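Local coordinates for protein transcriptional regulator, GntR family (PDB 3IHU) that is probably a DNA-binding transcriptional regulator of the GntR family, joining a winged helix-turn-helix domain to an all-helical FCD domain, at residues M26-P36 with M166-R174; L175-Y186 with H208-R219. All coordinates share one frame; numbering follows the deposited sequence. Where two conformers were deposited one is given.

Contact 1 (26-36 with 166-174) joins the two domains, setting the end of helix 17-31 from the GntR winged-helix part against helix 167-172 of the FCD bundle. Contact 2 (175-186 with 208-219) lies within the bundle, where helix 198-219 runs back along helix 179-195. Their centres are about 15 Å apart, and they come in series along the chain: the second begins where the first ends, at the Schellman turn that closes helix 167-172 by bonding Leu-175 N to His-170 O. Arg-219 also reaches back to the carbonyl of His-173. The short helix 167-172 thus connects the winged-helix domain directly with the carboxy-terminal helices of the FCD domain.

Contact 1. Residues M26-P36 with M166-R174; sequences MSGLELGTFVP and MPIVHAQHR
Glu-30 OE2, one end of a carboxylate poised beside the ring of His-170, is gripped by a salt bridge from Arg-141, a weak hydrogen bond from Ser-138 and a proton from a water that also meets His-170 NE2 at 3.2 Å. Its partner oxygen OE1 pairs with Arg-142, so both oxygens of this buried acid are satisfied from helix 134-152, and the arginines would be expected to keep it ionised. With CG anti to the backbone N (chi1 -176°) and the chain extended beyond it, the glutamate carries its methylene across the imidazole: CG lies 3.7 Å from the centroid of the His-170 ring, only 11° off its normal, a CH-pi contact over the face. Beside this polar group the rest of the contact is apolar. Met-26, a selenomethionine, lies alongside Pro-167, CG to CG at 3.8 Å. Leu-29 spreads its two methyls over separate neighbours, CD1 touching Ile-168 CD1 at 3.8 Å and CD2 facing Ala-171 CB. That same alanine methyl is met by Pro-36 CD at 3.7 Å, the proline ring packing on Ala-171 and the backbone N and CB of Gln-172, near the end of helix 167-172. Ile-79 of the wing strand 77-79 touches both Leu-29 and Ile-168, extending the apolar layer. Helix segments 26-31 and 167-172 run nearly parallel, 23° between their directions, with axes 8.2 Å apart at closest. This is a domain interface of a GntR/FCD regulator, in which the first helix of the winged helix-turn-helix packs on the helical bundle.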
loop_
_atom_site.group_PDB
_atom_site.type_symbol
_atom_site.label_atom_id
_atom_site.label_comp_id
_atom_site.label_asym_id
_atom_site.label_seq_id
_atom_site.Cartn_x
_atom_site.Cartn_y
_atom_site.Cartn_z
HETATM N N MSE A 26 -6.690 3.033 6.152
HETATM C CA MSE A 26 -5.748 2.854 5.046
HETATM C C MSE A 26 -6.267 1.831 4.041
HETATM O O MSE A 26 -6.286 2.113 2.846
HETATM C CB MSE A 26 -4.340 2.541 5.572
HETATM C CG MSE A 26 -3.494 3.836 5.533
HETATM SE SE MSE A 26 -1.926 3.780 6.566
HETATM C CE MSE A 26 -1.803 1.846 6.772
ATOM N N SER A 27 -6.766 0.702 4.515
ATOM C CA SER A 27 -7.365 -0.252 3.587
ATOM C C SER A 27 -8.643 0.272 2.905
ATOM O O SER A 27 -8.817 0.074 1.697
ATOM C CB SER A 27 -7.642 -1.587 4.248
ATOM O OG SER A 27 -8.472 -1.396 5.363
ATOM N N GLY A 28 -9.511 0.941 3.668
ATOM C CA GLY A 28 -10.705 1.577 3.115
ATOM C C GLY A 28 -10.413 2.598 2.022
ATOM O O GLY A 28 -11.153 2.694 1.053
ATOM N N LEU A 29 -9.317 3.337 2.135
ATOM C CA LEU A 29 -8.950 4.304 1.092
ATOM C C LEU A 29 -8.654 3.554 -0.205
ATOM O O LEU A 29 -9.123 3.924 -1.257
ATOM C CB LEU A 29 -7.739 5.167 1.505
ATOM C CG LEU A 29 -8.094 6.479 2.204
ATOM C CD1 LEU A 29 -6.864 6.999 3.031
ATOM C CD2 LEU A 29 -8.619 7.497 1.189
ATOM N N GLU A 30 -7.933 2.456 -0.088
ATOM C CA GLU A 30 -7.634 1.600 -1.228
ATOM C C GLU A 30 -8.868 0.908 -1.755
ATOM O O GLU A 30 -9.034 0.752 -2.955
ATOM C CB GLU A 30 -6.601 0.528 -0.831
ATOM C CG GLU A 30 -6.177 -0.336 -2.029
ATOM C CD GLU A 30 -4.971 -1.218 -1.760
ATOM O OE1 GLU A 30 -4.530 -1.315 -0.594
ATOM O OE2 GLU A 30 -4.500 -1.838 -2.739
ATOM N N LEU A 31 -9.728 0.471 -0.850
ATOM C CA LEU A 31 -10.934 -0.220 -1.255
ATOM C C LEU A 31 -12.037 0.709 -1.724
ATOM O O LEU A 31 -12.990 0.246 -2.367
ATOM C CB LEU A 31 -11.452 -1.093 -0.121
ATOM C CG LEU A 31 -10.597 -2.313 0.259
ATOM C CD1 LEU A 31 -11.244 -3.133 1.394
ATOM C CD2 LEU A 31 -10.397 -3.214 -0.985
ATOM N N GLY A 32 -11.946 1.998 -1.393
ATOM C CA GLY A 32 -12.962 2.951 -1.822
ATOM C C GLY A 32 -14.041 3.237 -0.800
ATOM O O GLY A 32 -14.975 3.944 -1.112
ATOM N N THR A 33 -13.930 2.714 0.413
ATOM C CA THR A 33 -14.936 2.995 1.449
ATOM C C THR A 33 -14.656 4.295 2.246
ATOM O O THR A 33 -15.498 4.746 2.966
ATOM C CB THR A 33 -15.009 1.863 2.453
ATOM O OG1 THR A 33 -13.692 1.602 2.931
ATOM C CG2 THR A 33 -15.625 0.568 1.793
ATOM N N PHE A 34 -13.432 4.810 2.169
ATOM C CA PHE A 34 -13.098 6.134 2.657
ATOM C C PHE A 34 -12.453 6.832 1.452
ATOM O O PHE A 34 -11.834 6.159 0.622
ATOM C CB PHE A 34 -12.059 6.049 3.804
ATOM C CG PHE A 34 -12.619 5.574 5.107
ATOM C CD1 PHE A 34 -12.661 4.227 5.395
ATOM C CD2 PHE A 34 -13.110 6.465 6.050
ATOM C CE1 PHE A 34 -13.213 3.781 6.569
ATOM C CE2 PHE A 34 -13.651 6.030 7.239
ATOM C CZ PHE A 34 -13.706 4.677 7.498
ATOM N N VAL A 35 -12.577 8.159 1.368
ATOM C CA VAL A 35 -12.038 8.915 0.240
ATOM C C VAL A 35 -11.199 10.154 0.644
ATOM O O VAL A 35 -11.402 10.758 1.699
ATOM C CB VAL A 35 -13.152 9.378 -0.687
ATOM C CG1 VAL A 35 -13.820 8.135 -1.309
ATOM C CG2 VAL A 35 -14.174 10.290 0.055
ATOM N N PRO A 36 -10.256 10.549 -0.221
ATOM C CA PRO A 36 -9.537 11.800 -0.012
ATOM C C PRO A 36 -10.512 12.954 0.183
ATOM O O PRO A 36 -11.537 13.021 -0.522
ATOM C CB PRO A 36 -8.752 11.963 -1.327
ATOM C CG PRO A 36 -8.552 10.543 -1.793
ATOM C CD PRO A 36 -9.849 9.862 -1.448
HETATM N N MSE A 166 1.022 3.709 -0.597
HETATM C CA MSE A 166 0.496 4.942 -1.209
HETATM C C MSE A 166 -1.014 5.048 -1.279
HETATM O O MSE A 166 -1.580 5.253 -2.341
HETATM C CB MSE A 166 1.054 5.092 -2.615
HETATM C CG MSE A 166 2.473 5.355 -2.640
HETATM SE SE MSE A 166 2.897 5.731 -4.429
HETATM C CE MSE A 166 3.227 3.911 -5.057
ATOM N N PRO A 167 -1.684 4.927 -0.131
ATOM C CA PRO A 167 -3.160 4.846 -0.104
ATOM C C PRO A 167 -3.846 6.069 -0.667
ATOM O O PRO A 167 -4.793 5.933 -1.433
ATOM C CB PRO A 167 -3.493 4.643 1.393
ATOM C CG PRO A 167 -2.195 4.944 2.145
ATOM C CD PRO A 167 -1.073 4.714 1.197
ATOM N N ILE A 168 -3.361 7.266 -0.349
ATOM C CA ILE A 168 -3.971 8.468 -0.910
ATOM C C ILE A 168 -3.810 8.530 -2.419
ATOM O O ILE A 168 -4.794 8.740 -3.112
ATOM C CB ILE A 168 -3.458 9.808 -0.330
ATOM C CG1 ILE A 168 -3.590 9.830 1.172
ATOM C CG2 ILE A 168 -4.309 10.984 -0.903
ATOM C CD1 ILE A 168 -4.999 9.925 1.593
ATOM N N VAL A 169 -2.597 8.334 -2.915
ATOM C CA VAL A 169 -2.314 8.280 -4.354
ATOM C C VAL A 169 -3.217 7.236 -5.051
ATOM O O VAL A 169 -3.865 7.517 -6.060
ATOM C CB VAL A 169 -0.810 7.957 -4.617
ATOM C CG1 VAL A 169 -0.524 7.837 -6.118
ATOM C CG2 VAL A 169 0.069 9.012 -4.011
ATOM N N HIS A 170 -3.294 6.051 -4.477
ATOM C CA HIS A 170 -4.183 4.994 -5.014
ATOM C C HIS A 170 -5.562 5.553 -5.226
ATOM O O HIS A 170 -6.101 5.451 -6.303
ATOM C CB HIS A 170 -4.246 3.806 -4.061
ATOM C CG HIS A 170 -4.900 2.593 -4.644
ATOM N ND1 HIS A 170 -6.266 2.513 -4.870
ATOM C CD2 HIS A 170 -4.378 1.409 -5.038
ATOM C CE1 HIS A 170 -6.553 1.332 -5.391
ATOM N NE2 HIS A 170 -5.424 0.650 -5.520
ATOM N N ALA A 171 -6.124 6.178 -4.192
ATOM C CA ALA A 171 -7.497 6.685 -4.244
ATOM C C ALA A 171 -7.652 7.874 -5.154
ATOM O O ALA A 171 -8.442 7.875 -6.086
ATOM C CB ALA A 171 -7.972 7.033 -2.790
ATOM N N GLN A 172 -6.869 8.918 -4.914
ATOM C CA GLN A 172 -7.031 10.164 -5.635
ATOM C C GLN A 172 -6.662 9.999 -7.092
ATOM O O GLN A 172 -7.183 10.693 -7.917
ATOM C CB GLN A 172 -6.114 11.222 -4.990
ATOM C CG GLN A 172 -6.229 12.614 -5.497
ATOM C CD GLN A 172 -5.287 13.547 -4.758
ATOM O OE1 GLN A 172 -4.812 13.241 -3.663
ATOM N NE2 GLN A 172 -5.040 14.691 -5.344
ATOM N N HIS A 173 -5.735 9.098 -7.423
ATOM C CA HIS A 173 -5.325 8.953 -8.819
ATOM C C HIS A 173 -5.855 7.690 -9.487
ATOM O O HIS A 173 -5.371 7.315 -10.572
ATOM C CB HIS A 173 -3.825 9.125 -8.962
ATOM C CG HIS A 173 -3.391 10.513 -8.667
ATOM N ND1 HIS A 173 -3.483 11.529 -9.592
ATOM C CD2 HIS A 173 -2.927 11.076 -7.532
ATOM C CE1 HIS A 173 -3.074 12.656 -9.039
ATOM N NE2 HIS A 173 -2.754 12.415 -7.782
ATOM N N ARG A 174 -6.892 7.093 -8.881
ATOM C CA ARG A 174 -7.676 6.043 -9.545
ATOM C C ARG A 174 -6.756 4.919 -10.067
ATOM O O ARG A 174 -6.794 4.587 -11.249
ATOM C CB ARG A 174 -8.530 6.653 -10.687
ATOM C CG ARG A 174 -9.752 7.497 -10.209
ATOM C CD ARG A 174 -10.549 8.084 -11.411
HETATM O O HOH W 1 -4.958 -2.537 -5.140
#

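Contact 2. Residues L175-Y186 with H208-R219; sequences LASLRQMRLDDY and HVKNVRGAILDR
Asp-185 and His-208 meet at about a right angle where two antiparallel helices of the FCD bundle, 179-186 and 208-219, pack with axes 10.0 Å apart. The carboxylate and imidazole planes are 72° apart, and the bond is nearly straight (176°): His-208 ND1 gives its proton to the anti lone pair of Asp-185 OD2 at 3.0 Å, with that oxygen in the ring plane, which limits the ring's rotation. Asn-211 ND2 holds the same oxygen from its syn side, also at 3.0 Å. Tyr-186 sets its CE1 over the rim of one imidazole face, 3.6 Å from His-208 NE2, the two rings inclined obliquely. With ND1 held by Asp-185, NE2 on the other side of the ring meets two waters, one shared with Tyr-186 OH; in many FCD domains histidines in this bundle hold a metal ion, but here no metal is modelled beside NE2. Further along, one conformer of Met-181 tentatively places its selenium by Asn-211 CB and CE by Val-212. Leu-178 CD1 presses on Ala-215 CB at 3.5 Å and Leu-175 CD2 touches Val-212 CG1, while Arg-219 lays NH2 near Leu-178 CD1 and bonds the carbonyl of His-173 through NH1. Arg-182 sets its CG at the edge of the His-208 ring, and its guanidinium is held by Tyr-186 OH, which accepts from NH2, and by Leu-175 O, which NH1 (3.0 Å) and Leu-178 N reach from opposite faces of the carbonyl plane.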
loop_
_atom_site.group_PDB
_atom_site.type_symbol
_atom_site.label_atom_id
_atom_site.label_comp_id
_atom_site.label_asym_id
_atom_site.label_seq_id
_atom_site.Cartn_x
_atom_site.Cartn_y
_atom_site.Cartn_z
ATOM N N LEU A 175 -5.888 4.403 -9.191
ATOM C CA LEU A 175 -5.038 3.266 -9.524
ATOM C C LEU A 175 -5.852 1.951 -9.809
ATOM O O LEU A 175 -5.348 1.026 -10.461
ATOM C CB LEU A 175 -3.966 3.041 -8.451
ATOM C CG LEU A 175 -2.672 3.867 -8.647
ATOM C CD1 LEU A 175 -2.885 5.324 -8.874
ATOM C CD2 LEU A 175 -1.627 3.655 -7.520
ATOM N N ALA A 176 -7.081 1.881 -9.319
ATOM C CA ALA A 176 -8.025 0.819 -9.751
ATOM C C ALA A 176 -8.121 0.721 -11.287
ATOM O O ALA A 176 -8.210 -0.372 -11.814
ATOM C CB ALA A 176 -9.429 1.027 -9.096
ATOM N N SER A 177 -8.035 1.846 -12.009
ATOM C CA SER A 177 -8.096 1.836 -13.466
ATOM C C SER A 177 -6.795 1.367 -14.155
ATOM O O SER A 177 -6.800 1.157 -15.375
ATOM C CB SER A 177 -8.485 3.238 -14.000
ATOM O OG SER A 177 -7.389 4.148 -13.838
ATOM N N LEU A 178 -5.705 1.219 -13.378
ATOM C CA LEU A 178 -4.401 0.786 -13.913
ATOM C C LEU A 178 -4.031 -0.664 -13.548
ATOM O O LEU A 178 -2.840 -1.088 -13.620
ATOM C CB LEU A 178 -3.317 1.753 -13.437
ATOM C CG LEU A 178 -3.593 3.211 -13.873
ATOM C CD1 LEU A 178 -2.704 4.175 -13.110
ATOM C CD2 LEU A 178 -3.450 3.412 -15.412
ATOM N N ARG A 179 -5.049 -1.450 -13.191
ATOM C CA ARG A 179 -4.809 -2.811 -12.677
ATOM C C ARG A 179 -4.088 -3.774 -13.660
ATOM O O ARG A 179 -3.269 -4.604 -13.256
ATOM C CB ARG A 179 -6.117 -3.423 -12.263
ATOM C CG ARG A 179 -5.923 -4.698 -11.541
ATOM C CD ARG A 179 -7.199 -5.209 -10.941
ATOM N NE ARG A 179 -7.882 -4.231 -10.113
ATOM C CZ ARG A 179 -9.151 -3.849 -10.324
ATOM N NH1 ARG A 179 -9.835 -4.355 -11.328
ATOM N NH2 ARG A 179 -9.744 -2.952 -9.527
ATOM N N GLN A 180 -4.410 -3.679 -14.945
ATOM C CA GLN A 180 -3.706 -4.510 -15.929
ATOM C C GLN A 180 -2.199 -4.273 -15.825
ATOM O O GLN A 180 -1.447 -5.207 -15.683
ATOM C CB GLN A 180 -4.182 -4.206 -17.336
ATOM C CG GLN A 180 -5.671 -4.514 -17.488
ATOM C CD GLN A 180 -6.233 -4.242 -18.880
ATOM O OE1 GLN A 180 -6.956 -3.249 -19.106
ATOM N NE2 GLN A 180 -5.949 -5.136 -19.793
HETATM N N MSE A 181 -1.775 -3.009 -15.881
HETATM C CA MSE A 181 -0.358 -2.637 -15.858
HETATM C C MSE A 181 0.251 -3.034 -14.512
HETATM O O MSE A 181 1.376 -3.546 -14.423
HETATM C CB MSE A 181 -0.212 -1.114 -16.104
HETATM C CG MSE A 181 1.184 -0.508 -15.909
HETATM SE SE MSE A 181 1.127 1.447 -15.681
HETATM C CE MSE A 181 0.532 1.516 -13.814
ATOM N N ARG A 182 -0.497 -2.776 -13.443
ATOM C CA ARG A 182 0.037 -3.057 -12.113
ATOM C C ARG A 182 0.274 -4.562 -11.946
ATOM O O ARG A 182 1.256 -4.979 -11.371
ATOM C CB ARG A 182 -0.874 -2.474 -11.021
ATOM C CG ARG A 182 -0.967 -0.927 -11.094
ATOM C CD ARG A 182 -2.128 -0.358 -10.239
ATOM N NE ARG A 182 -2.103 -0.967 -8.920
ATOM C CZ ARG A 182 -3.152 -1.346 -8.217
ATOM N NH1 ARG A 182 -4.388 -1.173 -8.675
ATOM N NH2 ARG A 182 -2.957 -1.927 -7.054
ATOM N N LEU A 183 -0.639 -5.375 -12.420
ATOM C CA LEU A 183 -0.487 -6.835 -12.287
ATOM C C LEU A 183 0.799 -7.311 -12.993
ATOM O O LEU A 183 1.587 -8.109 -12.450
ATOM C CB LEU A 183 -1.678 -7.545 -12.896
ATOM C CG LEU A 183 -1.481 -9.055 -13.017
ATOM C CD1 LEU A 183 -1.430 -9.704 -11.598
ATOM C CD2 LEU A 183 -2.589 -9.665 -13.904
ATOM N N ASP A 184 1.016 -6.821 -14.208
ATOM C CA ASP A 184 2.253 -7.149 -14.927
ATOM C C ASP A 184 3.466 -6.726 -14.133
ATOM O O ASP A 184 4.442 -7.466 -14.023
ATOM C CB ASP A 184 2.365 -6.471 -16.276
ATOM C CG ASP A 184 3.482 -7.076 -17.086
ATOM O OD1 ASP A 184 3.381 -8.286 -17.346
ATOM O OD2 ASP A 184 4.489 -6.397 -17.362
ATOM N N ASP A 185 3.396 -5.529 -13.555
ATOM C CA ASP A 185 4.482 -5.076 -12.715
ATOM C C ASP A 185 4.764 -6.016 -11.518
ATOM O O ASP A 185 5.935 -6.277 -11.148
ATOM C CB ASP A 185 4.188 -3.635 -12.206
ATOM C CG ASP A 185 4.241 -2.592 -13.303
ATOM O OD1 ASP A 185 4.630 -2.935 -14.434
ATOM O OD2 ASP A 185 3.902 -1.409 -13.032
ATOM N N TYR A 186 3.696 -6.451 -10.859
ATOM C CA TYR A 186 3.831 -7.287 -9.704
ATOM C C TYR A 186 4.368 -8.664 -10.097
ATOM O O TYR A 186 5.120 -9.272 -9.355
ATOM C CB TYR A 186 2.505 -7.489 -8.971
ATOM C CG TYR A 186 1.821 -6.260 -8.427
ATOM C CD1 TYR A 186 2.547 -5.218 -7.887
ATOM C CD2 TYR A 186 0.446 -6.161 -8.421
ATOM C CE1 TYR A 186 1.931 -4.115 -7.366
ATOM C CE2 TYR A 186 -0.185 -5.037 -7.899
ATOM C CZ TYR A 186 0.574 -4.022 -7.370
ATOM O OH TYR A 186 -0.004 -2.874 -6.866
ATOM N N HIS A 208 7.933 -0.623 -11.067
ATOM C CA HIS A 208 6.495 -0.560 -10.860
ATOM C C HIS A 208 6.112 0.917 -10.589
ATOM O O HIS A 208 5.193 1.474 -11.197
ATOM C CB HIS A 208 6.093 -1.417 -9.654
ATOM C CG HIS A 208 4.683 -1.185 -9.196
ATOM N ND1 HIS A 208 3.620 -1.137 -10.064
ATOM C CD2 HIS A 208 4.180 -0.907 -7.971
ATOM C CE1 HIS A 208 2.507 -0.909 -9.384
ATOM N NE2 HIS A 208 2.825 -0.750 -8.114
ATOM N N VAL A 209 6.808 1.546 -9.655
ATOM C CA VAL A 209 6.468 2.939 -9.274
ATOM C C VAL A 209 6.692 3.910 -10.416
ATOM O O VAL A 209 5.901 4.825 -10.605
ATOM C CB VAL A 209 7.170 3.357 -7.995
ATOM C CG1 VAL A 209 6.787 4.827 -7.593
ATOM C CG2 VAL A 209 6.818 2.356 -6.888
ATOM N N LYS A 210 7.752 3.717 -11.176
ATOM C CA LYS A 210 7.955 4.497 -12.399
ATOM C C LYS A 210 6.750 4.409 -13.351
ATOM O O LYS A 210 6.343 5.405 -13.959
ATOM C CB LYS A 210 9.214 3.998 -13.125
ATOM C CG LYS A 210 10.552 4.268 -12.486
ATOM C CD LYS A 210 11.660 3.647 -13.420
ATOM C CE LYS A 210 12.980 3.575 -12.744
ATOM N NZ LYS A 210 13.369 4.947 -12.454
ATOM N N ASN A 211 6.150 3.229 -13.457
ATOM C CA ASN A 211 4.932 3.068 -14.297
ATOM C C ASN A 211 3.758 3.789 -13.752
ATOM O O ASN A 211 3.051 4.438 -14.513
ATOM C CB ASN A 211 4.543 1.586 -14.505
ATOM C CG ASN A 211 5.520 0.853 -15.393
ATOM O OD1 ASN A 211 6.276 1.476 -16.133
ATOM N ND2 ASN A 211 5.522 -0.483 -15.323
ATOM N N VAL A 212 3.544 3.709 -12.430
ATOM C CA VAL A 212 2.506 4.490 -11.797
ATOM C C VAL A 212 2.701 6.015 -12.038
ATOM O O VAL A 212 1.772 6.697 -12.454
ATOM C CB VAL A 212 2.377 4.148 -10.301
ATOM C CG1 VAL A 212 1.370 5.044 -9.607
ATOM C CG2 VAL A 212 2.062 2.654 -10.134
ATOM N N ARG A 213 3.914 6.522 -11.839
ATOM C CA ARG A 213 4.208 7.943 -12.080
ATOM C C ARG A 213 3.907 8.337 -13.537
ATOM O O ARG A 213 3.218 9.311 -13.784
ATOM C CB ARG A 213 5.674 8.263 -11.790
ATOM C CG ARG A 213 6.017 9.775 -11.992
ATOM C CD ARG A 213 7.505 10.030 -12.015
ATOM N NE ARG A 213 8.011 9.750 -10.701
ATOM C CZ ARG A 213 8.717 8.684 -10.323
ATOM N NH1 ARG A 213 9.100 7.740 -11.190
ATOM N NH2 ARG A 213 9.056 8.560 -9.023
ATOM N N GLY A 214 4.412 7.565 -14.477
ATOM C CA GLY A 214 4.086 7.721 -15.885
ATOM C C GLY A 214 2.599 7.788 -16.177
ATOM O O GLY A 214 2.150 8.690 -16.871
ATOM N N ALA A 215 1.807 6.892 -15.598
ATOM C CA ALA A 215 0.379 6.920 -15.869
ATOM C C ALA A 215 -0.247 8.217 -15.349
ATOM O O ALA A 215 -1.128 8.808 -15.992
ATOM C CB ALA A 215 -0.335 5.682 -15.235
ATOM N N ILE A 216 0.161 8.635 -14.154
ATOM C CA ILE A 216 -0.414 9.842 -13.544
ATOM C C ILE A 216 -0.039 11.044 -14.381
ATOM O O ILE A 216 -0.901 11.864 -14.694
ATOM C CB ILE A 216 0.028 10.022 -12.061
ATOM C CG1 ILE A 216 -0.639 8.951 -11.210
ATOM C CG2 ILE A 216 -0.311 11.421 -11.555
ATOM C CD1 ILE A 216 -0.118 8.746 -9.824
ATOM N N LEU A 217 1.226 11.135 -14.784
ATOM C CA LEU A 217 1.669 12.286 -15.537
ATOM C C LEU A 217 0.993 12.325 -16.907
ATOM O O LEU A 217 0.662 13.401 -17.403
ATOM C CB LEU A 217 3.186 12.318 -15.690
ATOM C CG LEU A 217 3.970 12.709 -14.423
ATOM C CD1 LEU A 217 5.494 12.661 -14.728
ATOM C CD2 LEU A 217 3.530 14.093 -13.916
ATOM N N ASP A 218 0.770 11.160 -17.507
ATOM C CA ASP A 218 0.106 11.076 -18.825
ATOM C C ASP A 218 -1.283 11.681 -18.850
ATOM O O ASP A 218 -1.645 12.326 -19.810
ATOM C CB ASP A 218 0.056 9.623 -19.308
ATOM C CG ASP A 218 1.401 9.156 -19.846
ATOM O OD1 ASP A 218 2.354 9.954 -19.836
ATOM O OD2 ASP A 218 1.528 7.994 -20.265
ATOM N N ARG A 219 -2.053 11.517 -17.795
ATOM C CA ARG A 219 -3.365 12.181 -17.743
ATOM C C ARG A 219 -3.296 13.718 -17.833
ATOM O O ARG A 219 -4.148 14.359 -18.483
ATOM C CB ARG A 219 -4.097 11.776 -16.487
ATOM C CG ARG A 219 -4.423 10.296 -16.487
ATOM C CD ARG A 219 -4.709 9.856 -15.093
ATOM N NE ARG A 219 -4.999 8.424 -14.958
ATOM C CZ ARG A 219 -5.014 7.781 -13.789
ATOM N NH1 ARG A 219 -4.739 8.445 -12.674
ATOM N NH2 ARG A 219 -5.304 6.476 -13.727
HETATM O O HOH W 2 0.155 0.115 -7.254
HETATM O O HOH W 3 1.334 -1.159 -5.666
#